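Local coordinates for protein nitrilotriacetate monooxygenase component B (Bacillus cereus ATCC 14579, PDB 3BPK) that probably binds FMN and serves as the flavin reductase-like component of a monooxygenase system, at residues Glu122-Pro127 against Arg135-Leu140. Numbering follows the deposited sequence.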
loop_
_atom_site.group_PDB
_atom_site.type_symbol
_atom_site.label_atom_id
_atom_site.label_comp_id
_atom_site.label_asym_id
_atom_site.label_seq_id
_atom_site.Cartn_x
_atom_site.Cartn_y
_atom_site.Cartn_z
ATOM N N GLU B 122 22.468 -8.974 8.031
ATOM C CA GLU B 122 23.820 -8.392 8.017
ATOM C C GLU B 122 23.939 -7.156 8.921
ATOM O O GLU B 122 24.966 -6.986 9.624
ATOM C CB GLU B 122 24.191 -7.988 6.578
ATOM C CG GLU B 122 24.356 -9.174 5.635
ATOM C CD GLU B 122 24.577 -8.760 4.174
ATOM O OE1 GLU B 122 24.815 -7.570 3.924
ATOM O OE2 GLU B 122 24.544 -9.624 3.302
ATOM N N VAL B 123 22.895 -6.313 8.932
ATOM C CA VAL B 123 22.929 -5.027 9.638
ATOM C C VAL B 123 22.122 -5.129 10.920
ATOM O O VAL B 123 22.572 -4.723 11.987
ATOM C CB VAL B 123 22.373 -3.850 8.749
ATOM C CG1 VAL B 123 22.358 -2.550 9.519
ATOM C CG2 VAL B 123 23.153 -3.719 7.453
ATOM N N ILE B 124 20.931 -5.707 10.825
ATOM C CA ILE B 124 20.062 -5.823 11.998
ATOM C C ILE B 124 20.205 -7.208 12.606
ATOM O O ILE B 124 20.854 -8.079 12.011
ATOM C CB ILE B 124 18.570 -5.531 11.617
ATOM C CG1 ILE B 124 18.034 -6.537 10.580
ATOM C CG2 ILE B 124 18.428 -4.094 11.096
ATOM C CD1 ILE B 124 16.530 -6.344 10.312
ATOM N N SER B 125 19.580 -7.374 13.779
ATOM C CA SER B 125 19.646 -8.579 14.626
ATOM C C SER B 125 18.401 -9.476 14.530
ATOM O O SER B 125 18.207 -10.403 15.340
ATOM C CB SER B 125 19.833 -8.173 16.099
ATOM O OG SER B 125 18.588 -7.851 16.688
ATOM N N VAL B 126 17.525 -9.179 13.575
ATOM C CA VAL B 126 16.355 -10.004 13.315
ATOM C C VAL B 126 16.589 -10.809 12.033
ATOM O O VAL B 126 16.861 -10.224 10.974
ATOM C CB VAL B 126 15.126 -9.101 13.097
ATOM C CG1 VAL B 126 13.942 -9.920 12.596
ATOM C CG2 VAL B 126 14.790 -8.336 14.367
ATOM N N PRO B 127 16.513 -12.145 12.124
ATOM C CA PRO B 127 16.668 -12.965 10.917
ATOM C C PRO B 127 15.488 -12.815 9.955
ATOM O O PRO B 127 14.372 -12.458 10.386
ATOM C CB PRO B 127 16.625 -14.396 11.444
ATOM C CG PRO B 127 16.851 -14.310 12.895
ATOM C CD PRO B 127 16.353 -12.969 13.345
ATOM N N ARG B 135 14.308 -9.745 -0.019
ATOM C CA ARG B 135 13.988 -9.298 1.332
ATOM C C ARG B 135 14.757 -8.062 1.719
ATOM O O ARG B 135 15.827 -7.751 1.157
ATOM C CB ARG B 135 14.165 -10.420 2.326
ATOM C CG ARG B 135 15.605 -10.750 2.676
ATOM C CD ARG B 135 15.669 -11.920 3.686
ATOM N NE ARG B 135 17.017 -11.983 4.231
ATOM C CZ ARG B 135 18.082 -12.492 3.594
ATOM N NH1 ARG B 135 17.973 -13.083 2.410
ATOM N NH2 ARG B 135 19.262 -12.406 4.177
HETATM N N MSE B 136 14.198 -7.340 2.681
HETATM C CA MSE B 136 14.719 -6.037 3.063
HETATM C C MSE B 136 14.858 -5.972 4.561
HETATM O O MSE B 136 13.875 -6.135 5.286
HETATM C CB MSE B 136 13.713 -4.960 2.628
HETATM C CG MSE B 136 13.656 -4.815 1.076
HETATM SE SE MSE B 136 12.114 -3.784 0.493
HETATM C CE MSE B 136 10.848 -5.243 0.661
ATOM N N GLU B 137 16.080 -5.731 5.023
ATOM C CA GLU B 137 16.301 -5.528 6.456
ATOM C C GLU B 137 15.850 -4.123 6.740
ATOM O O GLU B 137 16.273 -3.170 6.037
ATOM C CB GLU B 137 17.781 -5.651 6.812
ATOM C CG GLU B 137 18.367 -7.024 6.509
ATOM C CD GLU B 137 19.853 -7.128 6.849
ATOM O OE1 GLU B 137 20.318 -6.392 7.750
ATOM O OE2 GLU B 137 20.516 -7.990 6.229
ATOM N N CYS B 138 14.974 -3.999 7.749
ATOM C CA CYS B 138 14.469 -2.667 8.113
ATOM C C CYS B 138 14.764 -2.260 9.547
ATOM O O CYS B 138 14.762 -3.107 10.471
ATOM C CB CYS B 138 12.964 -2.612 7.934
ATOM S SG CYS B 138 12.452 -2.792 6.199
ATOM N N VAL B 139 14.981 -0.954 9.720
ATOM C CA VAL B 139 14.905 -0.380 11.068
ATOM C C VAL B 139 13.588 0.405 11.168
ATOM O O VAL B 139 13.047 0.928 10.167
ATOM C CB VAL B 139 16.119 0.519 11.430
ATOM C CG1 VAL B 139 17.422 -0.296 11.402
ATOM C CG2 VAL B 139 16.201 1.716 10.469
ATOM N N LEU B 140 13.066 0.479 12.381
ATOM C CA LEU B 140 11.788 1.132 12.565
ATOM C C LEU B 140 12.019 2.636 12.658
ATOM O O LEU B 140 12.693 3.118 13.608
ATOM C CB LEU B 140 11.142 0.620 13.849
ATOM C CG LEU B 140 9.757 1.233 14.110
ATOM C CD1 LEU B 140 8.751 0.773 13.056
ATOM C CD2 LEU B 140 9.252 0.932 15.541
#
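In the curled antiparallel sheet of this flavin reductase-like domain, consistent with the barrel of FMN-binding relatives, the buried carboxylate of E137 on strand 134-146 holds three consecutive backbone N-H groups of the loop joining strands 118-119 and 128-129. Glutamate suits the place because its chain, extended beyond CG, reaches from the strand to the loop and offers two acceptors. OE2 takes the N-H of E122 in an almost straight bond (E122 N to E137 OE2 2.8 Å, 172°), met from above the carboxylate plane. OE1 accepts twice: V123 N lies 2.8 Å from OE1 of E137, on its syn lone pair, and I124 N lies 3.2 Å from the same OE1, above the carboxylate plane. Three amide dipoles, with H166 NE2 also bonded to OE2, would favour the ionised carboxylate. Hydrophobic I124, buried and also touching E83 and V85 of strand 83-88, supplies the apolar part of the contact. With chi1 62° and chi2 174° its CG1-CD1 arm runs past the E137 chain in the opposite direction, bringing CD1 to 3.8 Å from E137 CB. Beta-branching gives I124 a second arm, CG2, which meets V139 CG1 at 3.9 Å.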